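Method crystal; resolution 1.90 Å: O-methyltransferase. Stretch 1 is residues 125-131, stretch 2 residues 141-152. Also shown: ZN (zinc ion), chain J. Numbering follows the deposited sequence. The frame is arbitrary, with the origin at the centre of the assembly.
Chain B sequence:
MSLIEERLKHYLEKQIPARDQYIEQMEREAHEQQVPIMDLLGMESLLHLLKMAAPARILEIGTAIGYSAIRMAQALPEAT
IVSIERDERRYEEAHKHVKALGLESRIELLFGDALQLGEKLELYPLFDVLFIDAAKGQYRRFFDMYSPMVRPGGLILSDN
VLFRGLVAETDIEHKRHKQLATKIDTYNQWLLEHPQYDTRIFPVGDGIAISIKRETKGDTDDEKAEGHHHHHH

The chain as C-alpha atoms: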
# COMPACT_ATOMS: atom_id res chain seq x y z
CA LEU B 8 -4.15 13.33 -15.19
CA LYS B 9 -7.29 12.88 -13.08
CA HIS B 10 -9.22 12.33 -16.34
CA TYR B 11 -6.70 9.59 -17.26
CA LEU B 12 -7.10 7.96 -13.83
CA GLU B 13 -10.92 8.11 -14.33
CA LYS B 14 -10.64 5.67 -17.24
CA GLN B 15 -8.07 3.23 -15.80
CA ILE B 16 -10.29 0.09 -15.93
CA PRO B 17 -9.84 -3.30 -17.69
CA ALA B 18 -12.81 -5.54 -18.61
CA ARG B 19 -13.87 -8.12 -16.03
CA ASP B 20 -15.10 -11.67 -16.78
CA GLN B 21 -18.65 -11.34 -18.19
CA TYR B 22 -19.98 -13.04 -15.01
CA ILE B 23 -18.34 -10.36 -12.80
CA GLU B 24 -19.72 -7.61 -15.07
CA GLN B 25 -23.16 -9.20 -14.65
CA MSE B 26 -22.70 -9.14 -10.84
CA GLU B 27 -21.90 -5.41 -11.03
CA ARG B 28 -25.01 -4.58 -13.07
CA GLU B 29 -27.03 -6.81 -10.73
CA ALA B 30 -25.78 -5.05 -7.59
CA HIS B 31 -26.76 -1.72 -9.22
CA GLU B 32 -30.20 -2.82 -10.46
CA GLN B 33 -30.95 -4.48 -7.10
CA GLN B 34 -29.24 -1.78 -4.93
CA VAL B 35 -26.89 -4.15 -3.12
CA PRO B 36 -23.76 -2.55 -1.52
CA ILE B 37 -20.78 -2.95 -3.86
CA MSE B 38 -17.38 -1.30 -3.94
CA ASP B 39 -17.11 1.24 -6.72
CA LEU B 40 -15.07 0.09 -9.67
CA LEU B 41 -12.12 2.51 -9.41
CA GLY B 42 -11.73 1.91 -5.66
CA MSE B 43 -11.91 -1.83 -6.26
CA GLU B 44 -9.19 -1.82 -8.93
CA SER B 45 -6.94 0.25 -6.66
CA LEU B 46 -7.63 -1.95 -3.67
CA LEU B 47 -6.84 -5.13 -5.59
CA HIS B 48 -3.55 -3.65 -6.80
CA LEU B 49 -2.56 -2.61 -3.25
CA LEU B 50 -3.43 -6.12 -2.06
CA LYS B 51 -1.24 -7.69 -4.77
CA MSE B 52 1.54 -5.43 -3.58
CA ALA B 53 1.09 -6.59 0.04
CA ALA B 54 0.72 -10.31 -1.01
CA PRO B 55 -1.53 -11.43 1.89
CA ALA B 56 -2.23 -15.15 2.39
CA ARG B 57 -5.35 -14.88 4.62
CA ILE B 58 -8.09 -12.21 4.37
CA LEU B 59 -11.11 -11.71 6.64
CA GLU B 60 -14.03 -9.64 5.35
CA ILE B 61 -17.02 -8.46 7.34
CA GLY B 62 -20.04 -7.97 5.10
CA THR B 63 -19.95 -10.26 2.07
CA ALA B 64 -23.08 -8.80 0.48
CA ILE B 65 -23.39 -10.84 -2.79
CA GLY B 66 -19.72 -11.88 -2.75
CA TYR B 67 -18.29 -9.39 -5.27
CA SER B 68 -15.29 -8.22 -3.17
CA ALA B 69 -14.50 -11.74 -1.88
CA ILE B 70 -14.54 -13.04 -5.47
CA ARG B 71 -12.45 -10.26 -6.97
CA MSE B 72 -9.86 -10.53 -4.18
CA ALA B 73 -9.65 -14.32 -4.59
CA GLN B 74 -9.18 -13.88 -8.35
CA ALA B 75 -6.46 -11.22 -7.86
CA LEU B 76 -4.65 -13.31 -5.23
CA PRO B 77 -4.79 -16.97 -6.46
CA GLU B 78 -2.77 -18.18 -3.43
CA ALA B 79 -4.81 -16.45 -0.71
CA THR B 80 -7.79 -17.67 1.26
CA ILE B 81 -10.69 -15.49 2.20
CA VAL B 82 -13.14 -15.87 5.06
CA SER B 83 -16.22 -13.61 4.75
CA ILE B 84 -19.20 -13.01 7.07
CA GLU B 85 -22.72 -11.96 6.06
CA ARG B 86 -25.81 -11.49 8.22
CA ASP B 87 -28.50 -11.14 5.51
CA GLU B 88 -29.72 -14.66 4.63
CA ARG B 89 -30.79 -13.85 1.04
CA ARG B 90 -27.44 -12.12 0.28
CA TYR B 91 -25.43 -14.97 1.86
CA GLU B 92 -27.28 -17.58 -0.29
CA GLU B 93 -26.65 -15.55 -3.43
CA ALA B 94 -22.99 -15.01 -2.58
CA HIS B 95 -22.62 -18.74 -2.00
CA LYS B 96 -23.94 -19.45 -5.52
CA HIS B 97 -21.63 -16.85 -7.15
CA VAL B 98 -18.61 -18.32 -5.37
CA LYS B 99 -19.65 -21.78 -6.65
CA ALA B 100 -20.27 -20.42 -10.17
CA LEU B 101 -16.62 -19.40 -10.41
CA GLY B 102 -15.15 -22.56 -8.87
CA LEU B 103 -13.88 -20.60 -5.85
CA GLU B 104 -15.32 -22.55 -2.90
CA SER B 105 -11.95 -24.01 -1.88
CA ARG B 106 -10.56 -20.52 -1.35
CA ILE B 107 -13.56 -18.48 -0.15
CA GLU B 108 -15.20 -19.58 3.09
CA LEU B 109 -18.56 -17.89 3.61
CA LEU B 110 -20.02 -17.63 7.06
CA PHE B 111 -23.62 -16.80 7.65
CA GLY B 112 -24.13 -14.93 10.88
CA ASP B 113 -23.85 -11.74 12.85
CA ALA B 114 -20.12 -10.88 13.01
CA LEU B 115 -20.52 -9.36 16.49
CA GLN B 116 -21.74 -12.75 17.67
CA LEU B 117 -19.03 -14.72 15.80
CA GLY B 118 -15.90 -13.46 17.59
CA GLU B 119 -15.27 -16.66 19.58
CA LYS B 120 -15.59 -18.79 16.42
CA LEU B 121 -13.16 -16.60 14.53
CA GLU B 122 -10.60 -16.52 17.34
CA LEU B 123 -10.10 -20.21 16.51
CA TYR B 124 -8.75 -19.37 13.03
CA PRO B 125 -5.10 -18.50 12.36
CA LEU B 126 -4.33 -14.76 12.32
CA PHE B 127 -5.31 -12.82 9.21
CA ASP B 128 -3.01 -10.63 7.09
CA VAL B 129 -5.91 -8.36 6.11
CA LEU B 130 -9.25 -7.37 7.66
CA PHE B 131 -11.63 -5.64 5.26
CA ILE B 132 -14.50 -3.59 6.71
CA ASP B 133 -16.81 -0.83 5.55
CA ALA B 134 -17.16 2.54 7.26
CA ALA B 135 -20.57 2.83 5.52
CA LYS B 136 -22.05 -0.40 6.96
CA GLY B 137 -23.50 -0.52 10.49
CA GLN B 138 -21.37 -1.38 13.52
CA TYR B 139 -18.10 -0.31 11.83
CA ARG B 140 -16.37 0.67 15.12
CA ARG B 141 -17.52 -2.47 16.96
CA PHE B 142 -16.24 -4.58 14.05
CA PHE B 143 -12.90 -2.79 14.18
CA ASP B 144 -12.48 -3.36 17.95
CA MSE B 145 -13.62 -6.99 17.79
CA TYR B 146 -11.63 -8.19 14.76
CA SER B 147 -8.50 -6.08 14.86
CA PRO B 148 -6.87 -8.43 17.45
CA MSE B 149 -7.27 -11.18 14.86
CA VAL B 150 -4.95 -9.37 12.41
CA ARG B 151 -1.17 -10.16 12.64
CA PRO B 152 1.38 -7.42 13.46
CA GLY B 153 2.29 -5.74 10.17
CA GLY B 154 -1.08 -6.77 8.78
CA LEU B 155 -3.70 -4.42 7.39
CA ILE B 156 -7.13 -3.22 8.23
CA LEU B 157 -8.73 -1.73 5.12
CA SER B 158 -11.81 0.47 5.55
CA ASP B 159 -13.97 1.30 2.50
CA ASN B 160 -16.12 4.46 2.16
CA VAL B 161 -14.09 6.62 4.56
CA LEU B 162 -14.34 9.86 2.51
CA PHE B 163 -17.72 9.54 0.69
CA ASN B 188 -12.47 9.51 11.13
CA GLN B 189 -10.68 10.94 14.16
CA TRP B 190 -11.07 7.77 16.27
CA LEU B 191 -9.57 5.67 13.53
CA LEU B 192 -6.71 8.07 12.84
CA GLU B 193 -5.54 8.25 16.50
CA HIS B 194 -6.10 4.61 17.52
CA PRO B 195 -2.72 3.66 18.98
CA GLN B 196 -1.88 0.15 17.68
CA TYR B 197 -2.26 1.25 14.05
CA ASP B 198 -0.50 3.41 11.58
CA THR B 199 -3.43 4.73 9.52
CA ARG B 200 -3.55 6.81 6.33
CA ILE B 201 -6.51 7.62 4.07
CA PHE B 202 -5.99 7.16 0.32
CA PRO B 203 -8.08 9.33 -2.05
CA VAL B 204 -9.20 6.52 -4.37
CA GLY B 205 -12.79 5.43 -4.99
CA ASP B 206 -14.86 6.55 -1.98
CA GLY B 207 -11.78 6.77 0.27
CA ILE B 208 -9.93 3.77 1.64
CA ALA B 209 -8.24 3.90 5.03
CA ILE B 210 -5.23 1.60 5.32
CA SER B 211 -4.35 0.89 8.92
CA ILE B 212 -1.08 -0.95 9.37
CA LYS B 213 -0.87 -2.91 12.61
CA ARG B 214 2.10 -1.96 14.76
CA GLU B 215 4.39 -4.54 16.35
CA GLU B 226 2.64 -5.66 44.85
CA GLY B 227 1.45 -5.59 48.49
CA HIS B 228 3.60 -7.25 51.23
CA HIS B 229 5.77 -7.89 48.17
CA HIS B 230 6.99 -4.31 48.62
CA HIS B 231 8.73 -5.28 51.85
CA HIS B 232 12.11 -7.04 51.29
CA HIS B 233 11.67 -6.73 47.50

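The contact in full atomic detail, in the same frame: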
# COMPACT_ATOMS: atom_id res chain seq x y z
N PRO B 125 -6.42 -19.13 12.30
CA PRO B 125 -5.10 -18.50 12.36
C PRO B 125 -5.26 -17.01 12.09
O PRO B 125 -6.26 -16.59 11.49
CB PRO B 125 -4.34 -19.17 11.21
CG PRO B 125 -5.12 -20.37 10.84
CD PRO B 125 -6.54 -20.09 11.20
N LEU B 126 -4.28 -16.21 12.53
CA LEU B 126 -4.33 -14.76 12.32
C LEU B 126 -4.44 -14.42 10.84
O LEU B 126 -3.93 -15.14 9.98
CB LEU B 126 -3.11 -14.08 12.95
CG LEU B 126 -2.92 -14.10 14.47
CD1 LEU B 126 -1.59 -13.49 14.84
CD2 LEU B 126 -4.07 -13.39 15.21
N PHE B 127 -5.12 -13.32 10.55
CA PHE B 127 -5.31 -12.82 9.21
C PHE B 127 -4.27 -11.76 8.87
O PHE B 127 -3.78 -11.06 9.75
CB PHE B 127 -6.74 -12.26 9.10
CG PHE B 127 -7.81 -13.32 9.18
CD1 PHE B 127 -8.18 -14.04 8.04
CD2 PHE B 127 -8.41 -13.64 10.41
CE1 PHE B 127 -9.17 -15.06 8.11
CE2 PHE B 127 -9.41 -14.65 10.49
CZ PHE B 127 -9.78 -15.36 9.33
N ASP B 128 -3.90 -11.67 7.59
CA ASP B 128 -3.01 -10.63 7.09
C ASP B 128 -3.78 -9.36 6.80
O ASP B 128 -3.19 -8.29 6.79
CB ASP B 128 -2.33 -11.09 5.80
CG ASP B 128 -1.53 -12.36 6.01
OD1 ASP B 128 -0.66 -12.32 6.89
OD2 ASP B 128 -1.80 -13.38 5.33
N VAL B 129 -5.07 -9.50 6.51
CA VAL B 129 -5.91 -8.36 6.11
C VAL B 129 -7.29 -8.55 6.73
O VAL B 129 -7.84 -9.65 6.68
CB VAL B 129 -6.07 -8.27 4.54
CG1 VAL B 129 -7.13 -7.19 4.14
CG2 VAL B 129 -4.73 -8.01 3.82
N LEU B 130 -7.85 -7.45 7.27
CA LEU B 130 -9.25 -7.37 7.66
C LEU B 130 -9.88 -6.29 6.80
O LEU B 130 -9.34 -5.19 6.72
CB LEU B 130 -9.35 -6.96 9.16
CG LEU B 130 -10.75 -6.59 9.66
CD1 LEU B 130 -11.75 -7.83 9.51
CD2 LEU B 130 -10.76 -6.06 11.12
N PHE B 131 -11.00 -6.59 6.16
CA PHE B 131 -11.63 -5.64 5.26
C PHE B 131 -13.01 -5.32 5.81
O PHE B 131 -13.85 -6.22 5.93
CB PHE B 131 -11.73 -6.29 3.84
CG PHE B 131 -12.30 -5.38 2.77
CD1 PHE B 131 -12.20 -4.00 2.85
CD2 PHE B 131 -12.91 -5.93 1.65
CE1 PHE B 131 -12.73 -3.17 1.83
CE2 PHE B 131 -13.47 -5.10 0.62
CZ PHE B 131 -13.37 -3.73 0.73
N ARG B 141 -17.47 -1.22 16.20
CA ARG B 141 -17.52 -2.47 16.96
C ARG B 141 -16.80 -3.57 16.20
O ARG B 141 -16.07 -4.36 16.81
CB ARG B 141 -18.96 -2.89 17.29
CG ARG B 141 -19.66 -1.96 18.26
CD ARG B 141 -20.95 -2.59 18.72
NE ARG B 141 -20.77 -3.26 20.01
CZ ARG B 141 -21.67 -4.07 20.56
NH1 ARG B 141 -22.81 -4.36 19.93
NH2 ARG B 141 -21.42 -4.62 21.75
N PHE B 142 -16.96 -3.60 14.87
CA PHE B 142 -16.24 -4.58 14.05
C PHE B 142 -14.73 -4.39 14.12
O PHE B 142 -13.97 -5.37 14.20
CB PHE B 142 -16.65 -4.50 12.57
CG PHE B 142 -18.06 -4.93 12.30
CD1 PHE B 142 -18.70 -5.84 13.14
CD2 PHE B 142 -18.73 -4.44 11.19
CE1 PHE B 142 -20.01 -6.25 12.88
CE2 PHE B 142 -20.07 -4.84 10.93
CZ PHE B 142 -20.68 -5.74 11.77
N PHE B 143 -14.31 -3.13 14.05
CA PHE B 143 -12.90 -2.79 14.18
C PHE B 143 -12.34 -3.32 15.51
O PHE B 143 -11.35 -4.04 15.52
CB PHE B 143 -12.65 -1.28 14.05
CG PHE B 143 -11.17 -0.91 14.01
CD1 PHE B 143 -10.41 -0.82 15.16
CD2 PHE B 143 -10.55 -0.68 12.80
CE1 PHE B 143 -9.04 -0.49 15.11
CE2 PHE B 143 -9.19 -0.36 12.72
CZ PHE B 143 -8.44 -0.23 13.89
N ASP B 144 -12.99 -2.98 16.62
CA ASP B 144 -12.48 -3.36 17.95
C ASP B 144 -12.42 -4.88 18.13
O ASP B 144 -11.48 -5.42 18.73
CB ASP B 144 -13.33 -2.72 19.05
CG ASP B 144 -12.96 -1.25 19.29
OD1 ASP B 144 -11.97 -0.79 18.69
OD2 ASP B 144 -13.65 -0.56 20.06
N MSE B 145 -13.44 -5.55 17.62
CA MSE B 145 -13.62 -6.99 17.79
C MSE B 145 -12.65 -7.84 16.97
O MSE B 145 -12.17 -8.87 17.44
CB MSE B 145 -15.05 -7.41 17.43
CG MSE B 145 -15.25 -8.91 17.43
SE MSE B 145 -17.10 -9.46 17.66
CE MSE B 145 -17.44 -8.64 19.41
N TYR B 146 -12.40 -7.41 15.73
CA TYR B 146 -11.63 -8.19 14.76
C TYR B 146 -10.20 -7.73 14.54
O TYR B 146 -9.40 -8.46 13.98
CB TYR B 146 -12.39 -8.29 13.43
CG TYR B 146 -13.58 -9.21 13.59
CD1 TYR B 146 -13.39 -10.58 13.64
CD2 TYR B 146 -14.87 -8.71 13.78
CE1 TYR B 146 -14.47 -11.46 13.84
CE2 TYR B 146 -15.96 -9.58 13.98
CZ TYR B 146 -15.74 -10.95 14.02
OH TYR B 146 -16.78 -11.85 14.20
N SER B 147 -9.86 -6.55 15.03
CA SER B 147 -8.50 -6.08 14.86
C SER B 147 -7.47 -6.96 15.63
O SER B 147 -6.35 -7.14 15.15
CB SER B 147 -8.39 -4.59 15.18
OG SER B 147 -8.57 -4.33 16.54
N PRO B 148 -7.85 -7.56 16.79
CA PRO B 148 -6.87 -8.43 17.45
C PRO B 148 -6.62 -9.73 16.69
O PRO B 148 -5.69 -10.47 17.02
CB PRO B 148 -7.53 -8.73 18.81
CG PRO B 148 -8.63 -7.74 18.94
CD PRO B 148 -9.11 -7.51 17.56
N MSE B 149 -7.43 -9.99 15.68
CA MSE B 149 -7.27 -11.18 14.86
C MSE B 149 -6.41 -10.94 13.59
O MSE B 149 -6.20 -11.84 12.78
CB MSE B 149 -8.65 -11.74 14.57
CG MSE B 149 -9.44 -11.92 15.90
SE MSE B 149 -10.82 -13.08 15.43
CE MSE B 149 -12.17 -12.55 16.83
N VAL B 150 -5.91 -9.72 13.46
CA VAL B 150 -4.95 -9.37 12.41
C VAL B 150 -3.50 -9.46 12.97
O VAL B 150 -3.23 -8.99 14.08
CB VAL B 150 -5.22 -7.93 11.92
CG1 VAL B 150 -4.15 -7.46 10.90
CG2 VAL B 150 -6.68 -7.81 11.33
N ARG B 151 -2.59 -10.04 12.21
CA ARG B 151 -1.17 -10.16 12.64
C ARG B 151 -0.50 -8.79 12.69
O ARG B 151 -0.92 -7.89 11.99
CB ARG B 151 -0.39 -11.07 11.69
CG ARG B 151 -0.32 -10.57 10.28
CD ARG B 151 0.92 -11.05 9.53
NE ARG B 151 0.92 -10.53 8.15
CZ ARG B 151 1.72 -9.56 7.72
NH1 ARG B 151 2.59 -8.99 8.56
NH2 ARG B 151 1.65 -9.17 6.46
N PRO B 152 0.53 -8.61 13.55
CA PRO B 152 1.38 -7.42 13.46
C PRO B 152 1.91 -7.26 12.04
O PRO B 152 2.30 -8.25 11.40
CB PRO B 152 2.52 -7.72 14.44
CG PRO B 152 1.93 -8.64 15.43
CD PRO B 152 0.92 -9.48 14.67
ZN ZN J . -10.75 0.63 19.58
O HOH W 1 -12.03 2.26 19.42

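A short parallel pairing, with Phe127 opposite Val150 (CA to CA 4.7 Å), joins the two stretches. Both backbone polar groups of Phe127 are satisfied across it: Phe127 N donates to Met149 O (2.9 Å, nearly linear at 177°), and Phe127 O accepts from Arg151 N (2.9 Å, 167°). Each acceptor also receives a CA-H...O contact, Met149 O from Leu126 CA (3.5 Å) and Phe127 O from Val150 CA (3.4 Å). Val150 N does not cross the gap; it donates to Ser147 O (3.1 Å), within its own stretch, as Met149 N does to Tyr146 O (3.0 Å).

Beside the pairing, Arg151 NE donates to Asp128 OD1 (2.7 Å, 152°) in a salt bridge, the carboxylate oxygen lying near the guanidinium plane. Although Asp128 CA-to-CB points away, its side-chain end comes nearer to reach this partner; Asp128 OD2 is satisfied elsewhere in the structure. Arg151 NH1 turns to its neighbour, Pro152 O (2.9 Å).

Apolar packing completes the contact. Leu130 bridges strand and helix, its CB 3.5 Å from Val150 CG2 and its CD2 3.6 Å from Tyr146 CB. Leu126 CD1 lies 4.1 Å from Arg151 CB. Away from the interface, Asp144 OD1 binds the zinc ion ZN at 2.1 Å, with a water as another ligand.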